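Local structure of beta-N-acetylhexosaminidase (Arthrobacter aurescens, 3RCN) at residues 25-28 with 29-32; 197-200 with 201-204; 323-326 with 327-330; 388-391 with 392-396; 425-428 with 429-432. The protein probably hydrolyses terminal non-reducing N-acetyl-D-hexosamine residues of N-acetyl-beta-D-hexosaminides, as a member of glycosyl hydrolase family 20. All coordinates share one frame; numbering follows the deposited sequence.

Interaction 1 (25-28 with 29-32); sequences ELDA and GTSV
Asp-27 and Thr-30 close a type I beta turn, Thr-30 N donating to Asp-27 O at 3.2 Å along a fairly straight path (165° at the hydrogen) that rises well above the carbonyl plane. The same oxygen takes a second bond from the side chain, Thr-30 OG1 lying 2.9 Å from Asp-27 O. A chi1 of -65° sets OG1 beside the backbone N of Thr-30, and the hydroxyl thereby reaches Asp-27 O from the same face as that N-H. The carboxylate of the same Asp-27 folds forward: OD1 accepts from Gly-29 N at 2.9 Å with its anti lone pair, the bond being noticeably bent (136°). Leu-26 lends an apolar neighbour to the hydroxyl, its CB standing 3.5 Å from Thr-30 OG1 while the leucine packs on Trp-55. A water sits between two carbonyls of the turn, 2.6 Å from Ala-28 O and 2.8 Å from Thr-30 O. Strands 16-26 and 32-34 form the two outer edges of one mixed sheet, and this is where the chain leaves the first: an Asx turn laid over a type I beta turn.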
loop_
_atom_site.group_PDB
_atom_site.type_symbol
_atom_site.label_atom_id
_atom_site.label_comp_id
_atom_site.label_asym_id
_atom_site.label_seq_id
_atom_site.Cartn_x
_atom_site.Cartn_y
_atom_site.Cartn_z
ATOM N N GLU A 25 7.427 14.372 29.546
ATOM C CA GLU A 25 6.166 13.734 29.192
ATOM C C GLU A 25 5.317 14.648 28.328
ATOM O O GLU A 25 5.109 15.818 28.657
ATOM C CB GLU A 25 5.375 13.351 30.443
ATOM C CG GLU A 25 5.459 11.880 30.815
ATOM C CD GLU A 25 6.203 11.662 32.118
ATOM O OE1 GLU A 25 7.293 11.046 32.090
ATOM O OE2 GLU A 25 5.698 12.110 33.172
ATOM N N LEU A 26 4.821 14.096 27.225
ATOM C CA LEU A 26 3.935 14.822 26.332
ATOM C C LEU A 26 2.523 14.310 26.500
ATOM O O LEU A 26 2.267 13.124 26.342
ATOM C CB LEU A 26 4.351 14.620 24.882
ATOM C CG LEU A 26 5.807 14.852 24.503
ATOM C CD1 LEU A 26 5.966 14.510 23.045
ATOM C CD2 LEU A 26 6.233 16.281 24.778
ATOM N N ASP A 27 1.611 15.216 26.823
ATOM C CA ASP A 27 0.202 14.887 26.961
ATOM C C ASP A 27 -0.559 15.234 25.684
ATOM O O ASP A 27 0.020 15.690 24.707
ATOM C CB ASP A 27 -0.395 15.630 28.153
ATOM C CG ASP A 27 -0.025 17.088 28.163
ATOM O OD1 ASP A 27 -0.481 17.818 27.260
ATOM O OD2 ASP A 27 0.725 17.509 29.069
ATOM N N ALA A 28 -1.865 15.022 25.712
ATOM C CA ALA A 28 -2.711 15.230 24.550
ATOM C C ALA A 28 -2.886 16.710 24.247
ATOM O O ALA A 28 -3.486 17.070 23.234
ATOM C CB ALA A 28 -4.065 14.564 24.763
ATOM N N GLY A 29 -2.378 17.560 25.136
ATOM C CA GLY A 29 -2.454 19.004 24.959
ATOM C C GLY A 29 -1.233 19.620 24.278
ATOM O O GLY A 29 -1.199 20.821 23.984
ATOM N N THR A 30 -0.233 18.789 24.014
ATOM C CA THR A 30 0.996 19.233 23.395
ATOM C C THR A 30 0.721 20.009 22.108
ATOM O O THR A 30 -0.004 19.539 21.229
ATOM C CB THR A 30 1.885 18.028 23.062
ATOM O OG1 THR A 30 2.292 17.387 24.276
ATOM C CG2 THR A 30 3.114 18.470 22.283
ATOM N N SER A 31 1.338 21.183 21.992
ATOM C CA SER A 31 1.099 22.086 20.870
ATOM C C SER A 31 2.375 22.182 20.054
ATOM O O SER A 31 3.452 21.899 20.570
ATOM C CB SER A 31 0.677 23.473 21.367
ATOM O OG SER A 31 1.728 24.120 22.074
ATOM N N VAL A 32 2.257 22.539 18.777
ATOM C CA VAL A 32 3.421 22.603 17.893
ATOM C C VAL A 32 3.619 24.000 17.323
ATOM O O VAL A 32 2.778 24.489 16.575
ATOM C CB VAL A 32 3.277 21.600 16.734
ATOM C CG1 VAL A 32 4.577 21.463 16.008
ATOM C CG2 VAL A 32 2.845 20.238 17.273
HETATM O O HOH W 1 -2.219 17.914 21.092
#

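Interaction 2 (197-200 with 201-204); sequences AWRR and ESSL
Arg-199 reaches forward to clasp Ser-202, just where strand 198-199 gives way to the following loop. Along the first segment, Trp-198 comes first: its CH2 lies over the centre of the Arg-200 guanidinium, 4.0 Å above that group's plane, and the indole also packs on Pro-521 of the second subunit. Arg-199 starts with CG between its backbone N and carbonyl carbon (chi1 62°) and then runs extended to NE, which lays the aliphatic part along the Glu-201 carbonyl, CG coming 3.3 Å from Glu-201 O. The guanidinium meets the serine side-on: NE donates to Ser-202 OG at 2.9 Å (159°), and NH2 reaches the same OG at 3.2 Å on a more bent path (139°). The hydroxyl oxygen lies almost in the guanidinium plane. Main-chain oxygens outside the segments also bind this group, Arg-149 O at NH2 and Gln-180 O at NH1. A leucine in place of Arg-199 would probably leave Ser-202 OG and the carbonyls of Arg-149 and Gln-180 without these donors, setting the serine hydroxyl free to turn. Arg-200 turns the other way, bent at its second and third torsions toward the tryptophan, and has a long, weak ion pair with Glu-272. The bonds of Arg-199 described here run to neutral oxygens, a hydroxyl and two carbonyls, whose dipoles would probably help to stabilise the positive charge; no carboxylate of the two segments pairs with it.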
loop_
_atom_site.group_PDB
_atom_site.type_symbol
_atom_site.label_atom_id
_atom_site.label_comp_id
_atom_site.label_asym_id
_atom_site.label_seq_id
_atom_site.Cartn_x
_atom_site.Cartn_y
_atom_site.Cartn_z
ATOM N N ALA A 197 2.434 -0.087 -21.958
ATOM C CA ALA A 197 2.287 -0.248 -20.506
ATOM C C ALA A 197 2.041 -1.678 -20.035
ATOM O O ALA A 197 1.843 -1.902 -18.834
ATOM C CB ALA A 197 1.212 0.669 -19.962
ATOM N N TRP A 198 2.026 -2.636 -20.965
ATOM C CA TRP A 198 1.822 -4.042 -20.594
ATOM C C TRP A 198 2.546 -5.016 -21.511
ATOM O O TRP A 198 2.777 -4.723 -22.677
ATOM C CB TRP A 198 0.323 -4.394 -20.533
ATOM C CG TRP A 198 -0.369 -4.419 -21.870
ATOM C CD1 TRP A 198 -0.850 -3.342 -22.560
ATOM C CD2 TRP A 198 -0.671 -5.577 -22.675
ATOM N NE1 TRP A 198 -1.427 -3.754 -23.740
ATOM C CE2 TRP A 198 -1.332 -5.114 -23.836
ATOM C CE3 TRP A 198 -0.441 -6.948 -22.528
ATOM C CZ2 TRP A 198 -1.773 -5.988 -24.853
ATOM C CZ3 TRP A 198 -0.882 -7.811 -23.536
ATOM C CH2 TRP A 198 -1.538 -7.321 -24.684
ATOM N N ARG A 199 2.893 -6.178 -20.969
ATOM C CA ARG A 199 3.504 -7.250 -21.741
ATOM C C ARG A 199 2.710 -8.548 -21.541
ATOM O O ARG A 199 2.016 -8.698 -20.542
ATOM C CB ARG A 199 4.956 -7.465 -21.303
ATOM C CG ARG A 199 5.112 -7.884 -19.853
ATOM C CD ARG A 199 6.575 -8.009 -19.481
ATOM N NE ARG A 199 6.768 -8.313 -18.065
ATOM C CZ ARG A 199 7.012 -7.398 -17.127
ATOM N NH1 ARG A 199 7.087 -6.102 -17.446
ATOM N NH2 ARG A 199 7.180 -7.778 -15.863
ATOM N N ARG A 200 2.839 -9.471 -22.491
ATOM C CA ARG A 200 2.154 -10.763 -22.498
ATOM C C ARG A 200 2.527 -11.650 -21.312
ATOM O O ARG A 200 1.663 -12.255 -20.669
ATOM C CB ARG A 200 2.530 -11.512 -23.769
ATOM C CG ARG A 200 1.369 -12.086 -24.511
ATOM C CD ARG A 200 1.169 -11.351 -25.820
ATOM N NE ARG A 200 -0.245 -11.289 -26.177
ATOM C CZ ARG A 200 -0.744 -10.480 -27.102
ATOM N NH1 ARG A 200 0.061 -9.657 -27.762
ATOM N NH2 ARG A 200 -2.048 -10.489 -27.361
ATOM N N GLU A 201 3.823 -11.751 -21.039
ATOM C CA GLU A 201 4.304 -12.560 -19.928
ATOM C C GLU A 201 5.666 -12.076 -19.443
ATOM O O GLU A 201 6.115 -10.991 -19.811
ATOM C CB GLU A 201 4.344 -14.040 -20.298
ATOM C CG GLU A 201 4.887 -14.340 -21.678
ATOM C CD GLU A 201 5.125 -15.830 -21.897
ATOM O OE1 GLU A 201 4.681 -16.652 -21.058
ATOM O OE2 GLU A 201 5.761 -16.181 -22.913
ATOM N N SER A 202 6.301 -12.874 -18.593
ATOM C CA SER A 202 7.561 -12.499 -17.976
ATOM C C SER A 202 8.465 -13.707 -17.829
ATOM O O SER A 202 8.001 -14.803 -17.519
ATOM C CB SER A 202 7.316 -11.921 -16.578
ATOM O OG SER A 202 6.446 -10.807 -16.608
ATOM N N SER A 203 9.761 -13.502 -18.032
ATOM C CA SER A 203 10.738 -14.517 -17.680
ATOM C C SER A 203 10.571 -14.883 -16.230
ATOM O O SER A 203 10.398 -14.023 -15.368
ATOM C CB SER A 203 12.168 -14.017 -17.889
ATOM O OG SER A 203 12.425 -13.761 -19.253
ATOM N N LEU A 204 10.655 -16.172 -15.959
ATOM C CA LEU A 204 10.643 -16.655 -14.598
ATOM C C LEU A 204 12.072 -17.002 -14.192
ATOM O O LEU A 204 12.630 -17.995 -14.657
ATOM C CB LEU A 204 9.750 -17.895 -14.517
ATOM C CG LEU A 204 9.682 -18.546 -13.145
ATOM C CD1 LEU A 204 9.203 -17.511 -12.131
ATOM C CD2 LEU A 204 8.791 -19.783 -13.181
#

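Interaction 3 (323-326 with 327-330); sequences QASA and QAQA. With SO4 (sulfate ion), chain D; SO4 (sulfate ion), chain C.
Backbone bonds link Ser-325 and Ala-326 to the first full turn of helix 326-335: Gln-329 N donates to Ser-325 O at 3.0 Å, and Ala-330 N follows to Ala-326 O at 3.1 Å. Capping comes from the side chain of Ser-325. Its OG, anti to its own N (chi1 180°), turns in over the end of the helix and accepts from Ala-328 N at 3.1 Å, the hydrogen angle being 154°. The serine CB also lies 3.5 Å from the CB of Ala-328. This is a classical N-cap, with the serine in the short loop between helix 320-323 and helix 326-335. An alanine at Ser-325 would probably leave Ala-328 N without its side-chain acceptor and the first turn less firmly closed. Among amide contacts, Gln-329 bends at chi2 (-67°) to fold back over the loop. Its NE2 donates to Gln-323 O at 3.1 Å; the oxygen lies in the glutamine amide plane, while the nitrogen stands above the plane of the carbonyl it meets. Anion contacts involve two sulfates, probably from the crystallisation liquor. Gln-329 NE2 also reaches O1 of the chain D sulfate at 3.2 Å, so one amide nitrogen serves a carbonyl and an anion, and Gln-323 lies alongside that sulfate through CG. Gln-327, bent at its second torsion, gives NE2 to O3 of the chain C sulfate at 3.1 Å and also to Val-286 O.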
loop_
_atom_site.group_PDB
_atom_site.type_symbol
_atom_site.label_atom_id
_atom_site.label_comp_id
_atom_site.label_asym_id
_atom_site.label_seq_id
_atom_site.Cartn_x
_atom_site.Cartn_y
_atom_site.Cartn_z
ATOM N N GLN A 323 25.310 -0.905 -36.884
ATOM C CA GLN A 323 26.325 -1.284 -37.849
ATOM C C GLN A 323 25.706 -1.873 -39.114
ATOM O O GLN A 323 26.266 -1.748 -40.208
ATOM C CB GLN A 323 27.298 -2.281 -37.230
ATOM C CG GLN A 323 28.194 -1.677 -36.181
ATOM C CD GLN A 323 28.942 -2.735 -35.406
ATOM O OE1 GLN A 323 28.746 -3.931 -35.629
ATOM N NE2 GLN A 323 29.802 -2.307 -34.490
ATOM N N ALA A 324 24.555 -2.518 -38.967
ATOM C CA ALA A 324 23.900 -3.150 -40.100
ATOM C C ALA A 324 22.860 -2.234 -40.743
ATOM O O ALA A 324 22.169 -2.625 -41.680
ATOM C CB ALA A 324 23.257 -4.478 -39.666
ATOM N N SER A 325 22.737 -1.018 -40.228
ATOM C CA SER A 325 21.656 -0.124 -40.637
ATOM C C SER A 325 22.061 0.858 -41.741
ATOM O O SER A 325 22.876 1.752 -41.510
ATOM C CB SER A 325 21.174 0.655 -39.418
ATOM O OG SER A 325 20.135 1.544 -39.761
ATOM N N ALA A 326 21.479 0.715 -42.928
ATOM C CA ALA A 326 21.717 1.685 -43.990
ATOM C C ALA A 326 21.397 3.105 -43.514
ATOM O O ALA A 326 22.074 4.057 -43.902
ATOM C CB ALA A 326 20.920 1.345 -45.246
ATOM N N GLN A 327 20.382 3.250 -42.662
ATOM C CA GLN A 327 19.994 4.580 -42.177
ATOM C C GLN A 327 21.017 5.151 -41.206
ATOM O O GLN A 327 21.298 6.344 -41.210
ATOM C CB GLN A 327 18.621 4.538 -41.498
ATOM C CG GLN A 327 18.121 5.891 -40.977
ATOM C CD GLN A 327 18.650 6.258 -39.590
ATOM O OE1 GLN A 327 19.130 5.402 -38.839
ATOM N NE2 GLN A 327 18.573 7.549 -39.248
ATOM N N ALA A 328 21.548 4.290 -40.352
ATOM C CA ALA A 328 22.503 4.708 -39.349
ATOM C C ALA A 328 23.800 5.140 -40.040
ATOM O O ALA A 328 24.391 6.169 -39.711
ATOM C CB ALA A 328 22.750 3.565 -38.364
ATOM N N GLN A 329 24.230 4.342 -41.013
ATOM C CA GLN A 329 25.400 4.664 -41.814
ATOM C C GLN A 329 25.240 6.022 -42.482
ATOM O O GLN A 329 26.089 6.891 -42.328
ATOM C CB GLN A 329 25.634 3.572 -42.851
ATOM C CG GLN A 329 25.892 2.203 -42.227
ATOM C CD GLN A 329 27.208 2.140 -41.448
ATOM O OE1 GLN A 329 28.011 3.078 -41.477
ATOM N NE2 GLN A 329 27.434 1.027 -40.753
ATOM N N ALA A 330 24.140 6.208 -43.205
ATOM C CA ALA A 330 23.841 7.498 -43.822
ATOM C C ALA A 330 23.940 8.649 -42.812
ATOM O O ALA A 330 24.571 9.673 -43.088
ATOM C CB ALA A 330 22.455 7.478 -44.481
HETATM S S SO4 D . 30.865 0.559 -38.616
HETATM O O1 SO4 D . 29.936 -0.302 -39.348
HETATM O O2 SO4 D . 30.923 0.166 -37.209
HETATM O O3 SO4 D . 32.198 0.420 -39.195
HETATM O O4 SO4 D . 30.424 1.951 -38.702
HETATM S S SO4 C . 17.277 11.331 -40.616
HETATM O O1 SO4 C . 15.850 11.170 -40.917
HETATM O O2 SO4 C . 17.448 11.701 -39.215
HETATM O O3 SO4 C . 17.990 10.080 -40.870
HETATM O O4 SO4 C . 17.824 12.390 -41.460
#

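Interaction 4 (388-391 with 392-396); sequences GIDA and LRKGY
Asp-390 and Lys-394 form an i to i+4 salt bridge at the C-terminal end of helix 385-393, from its last turn to the residue just after it, and a Schellman motif ends the helix there. The charged pair crosses obliquely: Lys-394 NZ meets Asp-390 OD1 at 2.6 Å on the syn side of the carboxylate, about 30° out of its plane. The aspartate CG is anti to its backbone N (chi1 -163°) and the lysine bends at its second torsion, which together swing the two ends toward each other. One residue earlier, at the same i to i+4 spacing, Ile-389 and Arg-393 lie side by side, pointing the same way, the isoleucine CD1 being 3.8 Å from Arg-393 NH2. Arg-393 N donates to Ile-389 O at 3.0 Å, keeping the helical pattern up to this point. Beyond Lys-394 the chain turns through Gly-395, whose phi is positive (90°); a beta carbon there would probably collide with the carbonyl oxygen of Lys-394. Two bonds close the motif: Gly-395 N to Leu-392 O at 2.8 Å, and a weak one from Tyr-396 N to Ala-391 O at 3.0 Å. The tyrosine then leads straight into strand 397-400. The helix is the crossover of the beta-alpha-beta unit between parallel strands 378-381 and 397-400, with Ala-391 and Leu-392 resting on Val-398 and Leu-392 also packing on Leu-437 and Phe-445.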
loop_
_atom_site.group_PDB
_atom_site.type_symbol
_atom_site.label_atom_id
_atom_site.label_comp_id
_atom_site.label_asym_id
_atom_site.label_seq_id
_atom_site.Cartn_x
_atom_site.Cartn_y
_atom_site.Cartn_z
ATOM N N GLY A 388 34.801 6.264 -11.658
ATOM C CA GLY A 388 34.344 7.435 -10.929
ATOM C C GLY A 388 35.300 8.620 -10.985
ATOM O O GLY A 388 34.893 9.730 -11.329
ATOM N N ILE A 389 36.567 8.398 -10.637
ATOM C CA ILE A 389 37.558 9.477 -10.648
ATOM C C ILE A 389 37.781 9.998 -12.064
ATOM O O ILE A 389 38.073 11.174 -12.269
ATOM C CB ILE A 389 38.912 9.044 -10.040
ATOM C CG1 ILE A 389 39.376 7.720 -10.649
ATOM C CG2 ILE A 389 38.808 8.927 -8.524
ATOM C CD1 ILE A 389 40.852 7.413 -10.424
ATOM N N ASP A 390 37.625 9.106 -13.033
ATOM C CA ASP A 390 37.753 9.437 -14.439
ATOM C C ASP A 390 36.714 10.478 -14.885
ATOM O O ASP A 390 37.014 11.373 -15.677
ATOM C CB ASP A 390 37.607 8.160 -15.262
ATOM C CG ASP A 390 38.124 8.315 -16.665
ATOM O OD1 ASP A 390 38.371 9.468 -17.077
ATOM O OD2 ASP A 390 38.284 7.286 -17.357
ATOM N N ALA A 391 35.495 10.357 -14.369
ATOM C CA ALA A 391 34.408 11.269 -14.721
ATOM C C ALA A 391 34.544 12.613 -14.019
ATOM O O ALA A 391 34.017 13.618 -14.489
ATOM C CB ALA A 391 33.071 10.644 -14.395
ATOM N N LEU A 392 35.240 12.616 -12.886
ATOM C CA LEU A 392 35.589 13.849 -12.192
ATOM C C LEU A 392 36.683 14.616 -12.952
ATOM O O LEU A 392 36.612 15.836 -13.110
ATOM C CB LEU A 392 36.061 13.533 -10.779
ATOM C CG LEU A 392 35.065 12.852 -9.842
ATOM C CD1 LEU A 392 35.812 12.136 -8.737
ATOM C CD2 LEU A 392 34.065 13.850 -9.262
ATOM N N ARG A 393 37.694 13.896 -13.431
ATOM C CA ARG A 393 38.719 14.518 -14.258
ATOM C C ARG A 393 38.085 15.348 -15.382
ATOM O O ARG A 393 38.536 16.457 -15.670
ATOM C CB ARG A 393 39.666 13.471 -14.854
ATOM C CG ARG A 393 40.579 12.771 -13.855
ATOM C CD ARG A 393 41.816 12.232 -14.572
ATOM N NE ARG A 393 42.109 10.835 -14.249
ATOM C CZ ARG A 393 42.823 10.440 -13.196
ATOM N NH1 ARG A 393 43.316 11.338 -12.350
ATOM N NH2 ARG A 393 43.044 9.146 -12.982
ATOM N N LYS A 394 37.018 14.835 -15.990
ATOM C CA LYS A 394 36.392 15.516 -17.118
ATOM C C LYS A 394 35.398 16.595 -16.689
ATOM O O LYS A 394 34.761 17.214 -17.545
ATOM C CB LYS A 394 35.659 14.526 -18.026
ATOM C CG LYS A 394 36.524 13.792 -19.039
ATOM C CD LYS A 394 36.726 12.330 -18.659
ATOM C CE LYS A 394 37.125 11.501 -19.873
ATOM N NZ LYS A 394 37.923 10.301 -19.503
ATOM N N GLY A 395 35.234 16.803 -15.381
ATOM C CA GLY A 395 34.365 17.862 -14.878
ATOM C C GLY A 395 32.904 17.487 -14.645
ATOM O O GLY A 395 32.094 18.314 -14.214
ATOM N N TYR A 396 32.557 16.242 -14.944
ATOM C CA TYR A 396 31.210 15.770 -14.703
ATOM C C TYR A 396 31.008 15.613 -13.198
ATOM O O TYR A 396 31.913 15.159 -12.494
ATOM C CB TYR A 396 30.963 14.444 -15.436
ATOM C CG TYR A 396 31.033 14.559 -16.948
ATOM C CD1 TYR A 396 31.262 15.791 -17.557
ATOM C CD2 TYR A 396 30.858 13.442 -17.765
ATOM C CE1 TYR A 396 31.328 15.914 -18.936
ATOM C CE2 TYR A 396 30.918 13.553 -19.152
ATOM C CZ TYR A 396 31.155 14.794 -19.731
ATOM O OH TYR A 396 31.219 14.928 -21.105
#

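Interaction 5 (425-428 with 429-432); sequences VTTL and QAVY
Tyr-432 meets Leu-428 through its CB, 3.4 Å from Leu-428 O, and carries its ring away from segment 425-428. With CG anti to the backbone N (chi1 -178°), the phenol reaches outside partners: it stacks with Phe-494, takes a cation-pi contact from Arg-489, and its OH is hydrogen-bonded to Glu-480 OE2. The other flat group, the amide of Gln-429, sits at the end of the extended Gln-429 side chain, which touches Tyr-491. Between the segments, Thr-427 is the N-cap of helix 428-432. Its OG1 lies between its own N and carbonyl carbon (chi1 66°) and from there accepts from Ala-430 N at 3.1 Å, through a fairly straight bond (163° at the hydrogen); the alanine CB is 3.3 Å from the same OG1. The Thr-427 carbonyl opens the backbone bonding of the helix, Val-431 N donating to Thr-427 O at 3.1 Å. Tyr-432 N makes two weak bonds, to Leu-428 O at 3.2 Å and to Gln-429 O. Apolar contact is added by two methyls that meet across the turn, Thr-426 CG2 and Val-431 CG2, 3.5 Å apart. This short helix packs against two others: Leu-428 reaches Ala-477 of helix 474-483 and Tyr-491 and Leu-498 of helix 491-508, while Val-431 rests on Ile-478, also of helix 474-483.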
loop_
_atom_site.group_PDB
_atom_site.type_symbol
_atom_site.label_atom_id
_atom_site.label_comp_id
_atom_site.label_asym_id
_atom_site.label_seq_id
_atom_site.Cartn_x
_atom_site.Cartn_y
_atom_site.Cartn_z
ATOM N N VAL A 425 27.264 -11.787 -3.998
ATOM C CA VAL A 425 26.757 -11.787 -2.640
ATOM C C VAL A 425 27.026 -10.403 -2.088
ATOM O O VAL A 425 28.175 -9.986 -1.997
ATOM C CB VAL A 425 27.500 -12.798 -1.739
ATOM C CG1 VAL A 425 27.015 -12.674 -0.284
ATOM C CG2 VAL A 425 27.321 -14.222 -2.258
ATOM N N THR A 426 25.972 -9.709 -1.678
ATOM C CA THR A 426 26.133 -8.390 -1.096
ATOM C C THR A 426 25.417 -8.386 0.241
ATOM O O THR A 426 24.180 -8.341 0.298
ATOM C CB THR A 426 25.458 -7.337 -1.982
ATOM O OG1 THR A 426 25.900 -7.483 -3.342
ATOM C CG2 THR A 426 25.738 -5.926 -1.453
ATOM N N THR A 427 26.183 -8.337 1.321
ATOM C CA THR A 427 25.587 -8.620 2.614
ATOM C C THR A 427 25.339 -7.339 3.381
ATOM O O THR A 427 25.751 -6.255 2.962
ATOM C CB THR A 427 26.507 -9.521 3.455
ATOM O OG1 THR A 427 27.707 -8.806 3.776
ATOM C CG2 THR A 427 26.869 -10.779 2.685
ATOM N N LEU A 428 24.709 -7.482 4.540
ATOM C CA LEU A 428 24.413 -6.339 5.385
ATOM C C LEU A 428 25.706 -5.670 5.853
ATOM O O LEU A 428 25.816 -4.449 5.860
ATOM C CB LEU A 428 23.574 -6.771 6.588
ATOM C CG LEU A 428 23.172 -5.614 7.492
ATOM C CD1 LEU A 428 22.308 -4.604 6.728
ATOM C CD2 LEU A 428 22.437 -6.159 8.694
ATOM N N GLN A 429 26.684 -6.480 6.243
ATOM C CA GLN A 429 27.927 -5.950 6.773
ATOM C C GLN A 429 28.777 -5.343 5.651
ATOM O O GLN A 429 29.321 -4.252 5.798
ATOM C CB GLN A 429 28.689 -7.044 7.520
ATOM C CG GLN A 429 30.023 -6.616 8.109
ATOM C CD GLN A 429 30.768 -7.786 8.743
ATOM O OE1 GLN A 429 31.841 -7.616 9.307
ATOM N NE2 GLN A 429 30.195 -8.982 8.649
ATOM N N ALA A 430 28.869 -6.044 4.526
ATOM C CA ALA A 430 29.639 -5.554 3.392
ATOM C C ALA A 430 29.166 -4.159 2.983
ATOM O O ALA A 430 29.958 -3.242 2.809
ATOM C CB ALA A 430 29.538 -6.525 2.224
ATOM N N VAL A 431 27.856 -4.017 2.844
ATOM C CA VAL A 431 27.234 -2.770 2.443
ATOM C C VAL A 431 27.451 -1.671 3.488
ATOM O O VAL A 431 27.482 -0.486 3.154
ATOM C CB VAL A 431 25.718 -3.002 2.212
ATOM C CG1 VAL A 431 24.885 -1.843 2.728
ATOM C CG2 VAL A 431 25.442 -3.287 0.751
ATOM N N TYR A 432 27.589 -2.064 4.754
ATOM C CA TYR A 432 27.739 -1.084 5.825
ATOM C C TYR A 432 29.152 -0.556 5.871
ATOM O O TYR A 432 29.405 0.534 6.382
ATOM C CB TYR A 432 27.400 -1.686 7.180
ATOM C CG TYR A 432 27.485 -0.693 8.331
ATOM C CD1 TYR A 432 26.552 0.337 8.458
ATOM C CD2 TYR A 432 28.479 -0.799 9.308
ATOM C CE1 TYR A 432 26.614 1.242 9.513
ATOM C CE2 TYR A 432 28.552 0.104 10.364
ATOM C CZ TYR A 432 27.611 1.118 10.460
ATOM O OH TYR A 432 27.668 2.018 11.496
#

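The five contacts follow one another along the chain, and none touches another. Interaction 1 stands alone in the family 20 domain 2 range, at the edge of the mixed sheet that holds strands 16-26 and 32-34; its centre lies about 71 Å from that of interaction 3, across the chain's centre. Interactions 2 to 5 share the catalytic-domain range, with its barrel. Interaction 2 follows strand 198-199, which pairs with 217-218 in a separate two-stranded antiparallel sheet. The closest centres, about 27 Å apart, are those of interactions 4 and 5. Interactions 3 and 5 cap helix starts and interaction 4 a helix end, so local bonds mark, and probably help to fix, these helix limits.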